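Local structure of invasion-associated protein B (Bartonella henselae, 3DTD) at residues Arg57-Val65 and Ser73-Gly81; Val64-Val72 and Leu159-Lys167. The protein is of unknown biochemical function but is probably associated with the invasion of host cells by Bartonella henselae. All blocks are in the same frame, centred on the assembly; numbering follows the deposited sequence.

Contact 1 of 2, residues Arg57-Val65 and Ser73-Gly81; sequences RVVVAMSVV and SGNLTVPFG
Ala61 and Thr77 trade two backbone hydrogen bonds: Thr77 N to Ala61 O at 2.7 Å, and Ala61 N to Thr77 O at 3.0 Å. The same exchange repeats at Ser63 with Asn75 and at Val65 with Ser73, where the bond from Val65 N to Ser73 O is 2.8 Å long and almost straight (176°). Between them, Met62 faces Leu76 and Val64 faces Gly74 as non-hydrogen-bonded pairs. The two strands, antiparallel at 176°, form a hairpin in the middle of the seven-stranded antiparallel sheet. Next door is strand 42-52, where Val59 and Val60 both face Glu51 in a classic beta bulge. Met62 and Leu76 project from the same face of the sheet; with Val60 they pack against Leu131 and Leu133 of the second sheet. There the Leu76 methyl CD1 is wedged between two partners, Val60 CG2 and Met62 CE, each 3.7 Å away. Met62 reaches it by running extended through chi2 and bending at the sulfur, chi3 -75°, which turns CE toward the neighbouring strand. The other face carries Ala61 and Thr77, with CB to CB at 3.9 Å, and Ser73, whose OG is hydrogen-bonded to Asn67 ND2. Beyond the last ladder pair, the Pro79 ring leans on Val59: Pro79 CG meets Val59 CG1 at 3.7 Å, and Leu25 of a neighbouring subunit packs on Val59 as well.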
loop_
_atom_site.group_PDB
_atom_site.type_symbol
_atom_site.label_atom_id
_atom_site.label_comp_id
_atom_site.label_asym_id
_atom_site.label_seq_id
_atom_site.Cartn_x
_atom_site.Cartn_y
_atom_site.Cartn_z
ATOM N N ARG C 57 -6.383 18.875 -15.019
ATOM C CA ARG C 57 -6.242 19.617 -13.770
ATOM C C ARG C 57 -6.705 21.071 -13.933
ATOM O O ARG C 57 -6.545 21.670 -14.999
ATOM C CB ARG C 57 -4.820 19.515 -13.195
ATOM C CG ARG C 57 -3.741 20.227 -13.980
ATOM C CD ARG C 57 -2.591 20.627 -13.075
ATOM N NE ARG C 57 -1.782 21.677 -13.686
ATOM C CZ ARG C 57 -1.872 22.977 -13.412
ATOM N NH1 ARG C 57 -2.734 23.432 -12.510
ATOM N NH2 ARG C 57 -1.082 23.829 -14.046
ATOM N N VAL C 58 -7.293 21.611 -12.867
ATOM C CA VAL C 58 -7.897 22.943 -12.872
ATOM C C VAL C 58 -6.840 24.044 -12.979
ATOM O O VAL C 58 -5.920 24.116 -12.166
ATOM C CB VAL C 58 -8.783 23.163 -11.614
ATOM C CG1 VAL C 58 -9.489 24.519 -11.661
ATOM C CG2 VAL C 58 -9.807 22.045 -11.478
ATOM N N VAL C 59 -6.990 24.889 -13.994
ATOM C CA VAL C 59 -6.065 25.992 -14.255
ATOM C C VAL C 59 -6.709 27.330 -13.868
ATOM O O VAL C 59 -6.070 28.192 -13.256
ATOM C CB VAL C 59 -5.617 26.000 -15.743
ATOM C CG1 VAL C 59 -4.615 27.106 -16.026
ATOM C CG2 VAL C 59 -5.025 24.655 -16.129
ATOM N N VAL C 60 -7.983 27.481 -14.214
ATOM C CA VAL C 60 -8.742 28.686 -13.902
ATOM C C VAL C 60 -10.161 28.323 -13.426
ATOM O O VAL C 60 -10.750 27.362 -13.907
ATOM C CB VAL C 60 -8.680 29.730 -15.086
ATOM C CG1 VAL C 60 -9.055 29.101 -16.402
ATOM C CG2 VAL C 60 -9.531 30.954 -14.831
ATOM N N ALA C 61 -10.666 29.060 -12.438
ATOM C CA ALA C 61 -11.998 28.844 -11.879
ATOM C C ALA C 61 -12.700 30.180 -11.627
ATOM O O ALA C 61 -12.054 31.201 -11.411
ATOM C CB ALA C 61 -11.915 28.028 -10.589
ATOM N N MET C 62 -14.028 30.167 -11.675
ATOM C CA MET C 62 -14.820 31.363 -11.429
ATOM C C MET C 62 -16.037 31.003 -10.594
ATOM O O MET C 62 -16.738 30.054 -10.913
ATOM C CB MET C 62 -15.237 32.021 -12.752
ATOM C CG MET C 62 -16.166 33.230 -12.593
ATOM S SD MET C 62 -16.287 34.298 -14.039
ATOM C CE MET C 62 -14.709 35.122 -13.917
ATOM N N SER C 63 -16.267 31.755 -9.520
ATOM C CA SER C 63 -17.437 31.569 -8.665
ATOM C C SER C 63 -18.112 32.916 -8.436
ATOM O O SER C 63 -17.442 33.907 -8.147
ATOM C CB SER C 63 -17.046 30.923 -7.334
ATOM O OG SER C 63 -18.175 30.353 -6.690
ATOM N N VAL C 64 -19.437 32.942 -8.561
ATOM C CA VAL C 64 -20.188 34.192 -8.665
ATOM C C VAL C 64 -21.536 34.134 -7.924
ATOM O O VAL C 64 -22.227 33.115 -7.961
ATOM C CB VAL C 64 -20.312 34.612 -10.174
ATOM C CG1 VAL C 64 -21.728 34.996 -10.579
ATOM C CG2 VAL C 64 -19.304 35.702 -10.512
ATOM N N VAL C 65 -21.868 35.215 -7.214
ATOM C CA VAL C 65 -23.166 35.366 -6.552
ATOM C C VAL C 65 -23.923 36.589 -7.063
ATOM O O VAL C 65 -23.322 37.536 -7.575
ATOM C CB VAL C 65 -23.058 35.445 -4.993
ATOM C CG1 VAL C 65 -22.589 34.127 -4.413
ATOM C CG2 VAL C 65 -22.150 36.595 -4.544
ATOM N N SER C 73 -21.074 39.601 -8.192
ATOM C CA SER C 73 -19.702 39.626 -7.677
ATOM C C SER C 73 -19.199 38.236 -7.275
ATOM O O SER C 73 -19.985 37.308 -7.110
ATOM C CB SER C 73 -19.580 40.599 -6.496
ATOM O OG SER C 73 -20.159 40.064 -5.315
ATOM N N GLY C 74 -17.887 38.104 -7.116
ATOM C CA GLY C 74 -17.298 36.866 -6.624
ATOM C C GLY C 74 -15.799 36.791 -6.815
ATOM O O GLY C 74 -15.094 37.791 -6.670
ATOM N N ASN C 75 -15.313 35.599 -7.152
ATOM C CA ASN C 75 -13.878 35.355 -7.260
ATOM C C ASN C 75 -13.456 34.575 -8.491
ATOM O O ASN C 75 -14.118 33.623 -8.906
ATOM C CB ASN C 75 -13.356 34.648 -6.003
ATOM C CG ASN C 75 -13.363 35.550 -4.781
ATOM O OD1 ASN C 75 -12.721 36.602 -4.763
ATOM N ND2 ASN C 75 -14.093 35.141 -3.752
ATOM N N LEU C 76 -12.330 34.993 -9.053
ATOM C CA LEU C 76 -11.665 34.282 -10.121
ATOM C C LEU C 76 -10.395 33.651 -9.550
ATOM O O LEU C 76 -9.626 34.316 -8.863
ATOM C CB LEU C 76 -11.335 35.259 -11.253
ATOM C CG LEU C 76 -10.517 34.828 -12.468
ATOM C CD1 LEU C 76 -11.309 33.904 -13.366
ATOM C CD2 LEU C 76 -10.073 36.059 -13.236
ATOM N N THR C 77 -10.195 32.363 -9.814
ATOM C CA THR C 77 -8.979 31.668 -9.406
ATOM C C THR C 77 -8.078 31.504 -10.626
ATOM O O THR C 77 -8.494 30.943 -11.631
ATOM C CB THR C 77 -9.282 30.292 -8.773
ATOM O OG1 THR C 77 -10.250 30.444 -7.727
ATOM C CG2 THR C 77 -8.018 29.671 -8.191
ATOM N N VAL C 78 -6.855 32.025 -10.532
ATOM C CA VAL C 78 -5.876 31.977 -11.626
ATOM C C VAL C 78 -4.661 31.132 -11.188
ATOM O O VAL C 78 -4.529 30.837 -9.999
ATOM C CB VAL C 78 -5.463 33.421 -12.114
ATOM C CG1 VAL C 78 -6.671 34.191 -12.655
ATOM C CG2 VAL C 78 -4.757 34.211 -11.026
ATOM N N PRO C 79 -3.794 30.712 -12.140
ATOM C CA PRO C 79 -2.623 29.902 -11.765
ATOM C C PRO C 79 -1.591 30.586 -10.863
ATOM O O PRO C 79 -1.603 31.802 -10.698
ATOM C CB PRO C 79 -1.963 29.581 -13.118
ATOM C CG PRO C 79 -2.994 29.818 -14.129
ATOM C CD PRO C 79 -3.860 30.906 -13.601
ATOM N N PHE C 80 -0.710 29.771 -10.288
ATOM C CA PHE C 80 0.486 30.237 -9.596
ATOM C C PHE C 80 1.476 30.798 -10.615
ATOM O O PHE C 80 1.394 30.489 -11.807
ATOM C CB PHE C 80 1.153 29.066 -8.867
ATOM C CG PHE C 80 0.391 28.564 -7.669
ATOM C CD1 PHE C 80 0.021 29.424 -6.636
ATOM C CD2 PHE C 80 0.080 27.217 -7.557
ATOM C CE1 PHE C 80 -0.667 28.952 -5.532
ATOM C CE2 PHE C 80 -0.605 26.737 -6.455
ATOM C CZ PHE C 80 -0.979 27.601 -5.442
ATOM N N GLY C 81 2.416 31.614 -10.147
ATOM C CA GLY C 81 3.470 32.137 -11.019
ATOM C C GLY C 81 3.109 33.417 -11.750
ATOM O O GLY C 81 3.837 33.850 -12.647
#

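Contact 2 of 2, residues Val64-Val72 and Leu159-Lys167; sequences VVLNADGVV and LNRLIALQK
The carboxamide of Gln166 lies across the end of Leu66, which offers two groups to one and the same amide face: its methyl CD1, 3.5 Å from Gln166 OE1, and its carbonyl. Leu66 O is 3.2 Å from Gln166 NE2, yet it sits well above the amide plane, so the angle is too poor for a hydrogen bond and the pair is at most a polar contact. Two other flat groups take no part across the contact. Asn67 ND2 reaches Val71 O from above the carbonyl plane, at 2.9 Å; because Asn67 N donates to Val71 O too, that oxygen has two donors and the loop is pinned at its neck. On the helix, Leu165 CD2 lies over one face of the Arg161 guanidinium near its rim, while NE makes a salt bridge to Glu27. The remaining contact is largely apolar. Leu66 points toward the helix and meets Ile163 with its CD1, 3.6 Å from Ile163 CG1, the two chains crossing obliquely. Leu66 CG faces Leu159 CD1 at 4.2 Å. That same Leu159 methyl touches Val72 CG2 at 3.9 Å, reaching forward because CG stands trans to the backbone N (chi1 -173°). Leu162 brings CD2 to the strand backbone, 4.0 Å from Val64 O, with Met47 of the adjacent strand 42-52 and Ile34 of strand 32-39 beside it. The strand and helix axes are 8.9 Å apart and cross at -46°: helix 155-168 packs along one side, from Leu159 to Gln166, on the sheet beside a hairpin whose tip, Asn67 to Val71, is a type I turn with a G1 bulge at Gly70.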
loop_
_atom_site.group_PDB
_atom_site.type_symbol
_atom_site.label_atom_id
_atom_site.label_comp_id
_atom_site.label_asym_id
_atom_site.label_seq_id
_atom_site.Cartn_x
_atom_site.Cartn_y
_atom_site.Cartn_z
ATOM N N VAL C 64 -19.437 32.942 -8.561
ATOM C CA VAL C 64 -20.188 34.192 -8.665
ATOM C C VAL C 64 -21.536 34.134 -7.924
ATOM O O VAL C 64 -22.227 33.115 -7.961
ATOM C CB VAL C 64 -20.312 34.612 -10.174
ATOM C CG1 VAL C 64 -21.728 34.996 -10.579
ATOM C CG2 VAL C 64 -19.304 35.702 -10.512
ATOM N N VAL C 65 -21.868 35.215 -7.214
ATOM C CA VAL C 65 -23.166 35.366 -6.552
ATOM C C VAL C 65 -23.923 36.589 -7.063
ATOM O O VAL C 65 -23.322 37.536 -7.575
ATOM C CB VAL C 65 -23.058 35.445 -4.993
ATOM C CG1 VAL C 65 -22.589 34.127 -4.413
ATOM C CG2 VAL C 65 -22.150 36.595 -4.544
ATOM N N LEU C 66 -25.245 36.547 -6.925
ATOM C CA LEU C 66 -26.114 37.671 -7.235
ATOM C C LEU C 66 -26.477 38.376 -5.928
ATOM O O LEU C 66 -27.162 37.804 -5.068
ATOM C CB LEU C 66 -27.390 37.177 -7.924
ATOM C CG LEU C 66 -28.236 38.019 -8.892
ATOM C CD1 LEU C 66 -29.695 37.742 -8.601
ATOM C CD2 LEU C 66 -27.961 39.528 -8.903
ATOM N N ASN C 67 -26.016 39.613 -5.781
ATOM C CA ASN C 67 -26.280 40.388 -4.570
ATOM C C ASN C 67 -27.674 41.002 -4.570
ATOM O O ASN C 67 -28.306 41.134 -5.627
ATOM C CB ASN C 67 -25.212 41.464 -4.365
ATOM C CG ASN C 67 -23.821 40.883 -4.229
ATOM O OD1 ASN C 67 -23.495 40.253 -3.224
ATOM N ND2 ASN C 67 -22.992 41.090 -5.246
ATOM N N ALA C 68 -28.128 41.384 -3.374
ATOM C CA ALA C 68 -29.480 41.904 -3.130
ATOM C C ALA C 68 -29.862 43.127 -3.972
ATOM O O ALA C 68 -31.040 43.326 -4.276
ATOM C CB ALA C 68 -29.664 42.202 -1.643
ATOM N N ASP C 69 -28.865 43.928 -4.348
ATOM C CA ASP C 69 -29.082 45.128 -5.158
ATOM C C ASP C 69 -28.924 44.900 -6.669
ATOM O O ASP C 69 -28.967 45.849 -7.456
ATOM C CB ASP C 69 -28.175 46.272 -4.680
ATOM C CG ASP C 69 -26.693 45.932 -4.770
ATOM O OD1 ASP C 69 -26.256 44.946 -4.137
ATOM O OD2 ASP C 69 -25.963 46.671 -5.467
ATOM N N GLY C 70 -28.748 43.641 -7.067
ATOM C CA GLY C 70 -28.687 43.271 -8.484
ATOM C C GLY C 70 -27.297 43.189 -9.094
ATOM O O GLY C 70 -27.154 42.900 -10.285
ATOM N N VAL C 71 -26.272 43.441 -8.281
ATOM C CA VAL C 71 -24.880 43.378 -8.739
ATOM C C VAL C 71 -24.320 41.941 -8.638
ATOM O O VAL C 71 -24.619 41.203 -7.694
ATOM C CB VAL C 71 -23.983 44.462 -8.022
ATOM C CG1 VAL C 71 -23.883 44.222 -6.518
ATOM C CG2 VAL C 71 -22.594 44.564 -8.644
ATOM N N VAL C 72 -23.540 41.546 -9.640
ATOM C CA VAL C 72 -22.918 40.228 -9.681
ATOM C C VAL C 72 -21.445 40.325 -9.249
ATOM O O VAL C 72 -20.665 41.058 -9.851
ATOM C CB VAL C 72 -23.072 39.600 -11.095
ATOM C CG1 VAL C 72 -22.211 38.371 -11.259
ATOM C CG2 VAL C 72 -24.534 39.262 -11.373
ATOM N N LEU C 159 -27.640 32.508 -14.563
ATOM C CA LEU C 159 -27.917 33.764 -13.867
ATOM C C LEU C 159 -29.416 34.001 -13.673
ATOM O O LEU C 159 -29.830 34.511 -12.636
ATOM C CB LEU C 159 -27.255 34.945 -14.577
ATOM C CG LEU C 159 -27.299 36.317 -13.903
ATOM C CD1 LEU C 159 -26.829 36.276 -12.448
ATOM C CD2 LEU C 159 -26.462 37.279 -14.705
ATOM N N ASN C 160 -30.215 33.608 -14.665
ATOM C CA ASN C 160 -31.678 33.612 -14.565
ATOM C C ASN C 160 -32.214 32.737 -13.438
ATOM O O ASN C 160 -33.186 33.098 -12.774
ATOM C CB ASN C 160 -32.310 33.163 -15.885
ATOM C CG ASN C 160 -32.177 34.200 -16.979
ATOM O OD1 ASN C 160 -31.782 35.330 -16.729
ATOM N ND2 ASN C 160 -32.504 33.813 -18.206
ATOM N N ARG C 161 -31.575 31.583 -13.248
ATOM C CA ARG C 161 -31.871 30.679 -12.143
ATOM C C ARG C 161 -31.475 31.285 -10.794
ATOM O O ARG C 161 -32.203 31.138 -9.813
ATOM C CB ARG C 161 -31.184 29.327 -12.376
ATOM C CG ARG C 161 -31.412 28.272 -11.295
ATOM C CD ARG C 161 -32.872 27.939 -11.096
ATOM N NE ARG C 161 -33.034 26.877 -10.113
ATOM C CZ ARG C 161 -34.129 26.679 -9.389
ATOM N NH1 ARG C 161 -35.179 27.480 -9.527
ATOM N NH2 ARG C 161 -34.167 25.680 -8.520
ATOM N N LEU C 162 -30.338 31.979 -10.765
ATOM C CA LEU C 162 -29.881 32.707 -9.583
ATOM C C LEU C 162 -30.834 33.832 -9.169
ATOM O O LEU C 162 -31.028 34.076 -7.975
ATOM C CB LEU C 162 -28.464 33.252 -9.803
ATOM C CG LEU C 162 -27.330 32.739 -8.908
ATOM C CD1 LEU C 162 -27.225 31.228 -8.847
ATOM C CD2 LEU C 162 -26.016 33.359 -9.323
ATOM N N ILE C 163 -31.420 34.501 -10.164
ATOM C CA ILE C 163 -32.444 35.529 -9.945
ATOM C C ILE C 163 -33.708 34.899 -9.359
ATOM O O ILE C 163 -34.281 35.418 -8.402
ATOM C CB ILE C 163 -32.748 36.320 -11.255
ATOM C CG1 ILE C 163 -31.517 37.126 -11.691
ATOM C CG2 ILE C 163 -33.933 37.271 -11.075
ATOM C CD1 ILE C 163 -31.480 37.494 -13.160
ATOM N N ALA C 164 -34.104 33.761 -9.925
ATOM C CA ALA C 164 -35.264 32.991 -9.476
ATOM C C ALA C 164 -35.121 32.411 -8.065
ATOM O O ALA C 164 -36.109 32.297 -7.339
ATOM C CB ALA C 164 -35.576 31.880 -10.475
ATOM N N LEU C 165 -33.896 32.047 -7.685
ATOM C CA LEU C 165 -33.623 31.519 -6.347
ATOM C C LEU C 165 -33.624 32.607 -5.266
ATOM O O LEU C 165 -33.845 32.311 -4.090
ATOM C CB LEU C 165 -32.311 30.727 -6.323
ATOM C CG LEU C 165 -32.334 29.325 -6.942
ATOM C CD1 LEU C 165 -30.937 28.888 -7.362
ATOM C CD2 LEU C 165 -32.971 28.298 -6.006
ATOM N N GLN C 166 -33.375 33.852 -5.671
ATOM C CA GLN C 166 -33.458 35.006 -4.770
ATOM C C GLN C 166 -34.896 35.313 -4.368
ATOM O O GLN C 166 -35.158 35.687 -3.224
ATOM C CB GLN C 166 -32.831 36.249 -5.407
ATOM C CG GLN C 166 -31.396 36.524 -4.981
ATOM C CD GLN C 166 -31.035 38.002 -5.043
ATOM O OE1 GLN C 166 -31.555 38.755 -5.871
ATOM N NE2 GLN C 166 -30.139 38.423 -4.158
ATOM N N LYS C 167 -35.795 35.162 -5.323
ATOM C CA LYS C 167 -37.215 35.358 -5.143
ATOM C C LYS C 167 -37.848 34.295 -4.277
ATOM O O LYS C 167 -38.803 34.559 -3.605
ATOM C CB LYS C 167 -37.891 35.356 -6.502
ATOM C CG LYS C 167 -38.271 36.711 -7.029
ATOM C CD LYS C 167 -37.904 36.892 -8.479
ATOM C CE LYS C 167 -37.208 38.249 -8.738
ATOM N NZ LYS C 167 -35.730 38.327 -8.397
#

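Overall arrangement
Coming from the N terminus, the chain enters strand 58-66, turns through the short loop after Leu66 and returns along strand 72-78, so contact 1 closes a local hairpin. Contact 2 starts from the turn end of that hairpin and closes a far longer loop of 86 residues, which takes in the second, four-stranded sheet and helix 119-127 before helix 155-168 comes back. The two contacts cross along the chain and share Val64 and Val65, although their centres are about 19 Å apart. They touch where Ser73 meets Asn67. Contact 1 joins neighbouring strands in the middle of the larger sheet, and contact 2 ties that hairpin to the C-terminal helix.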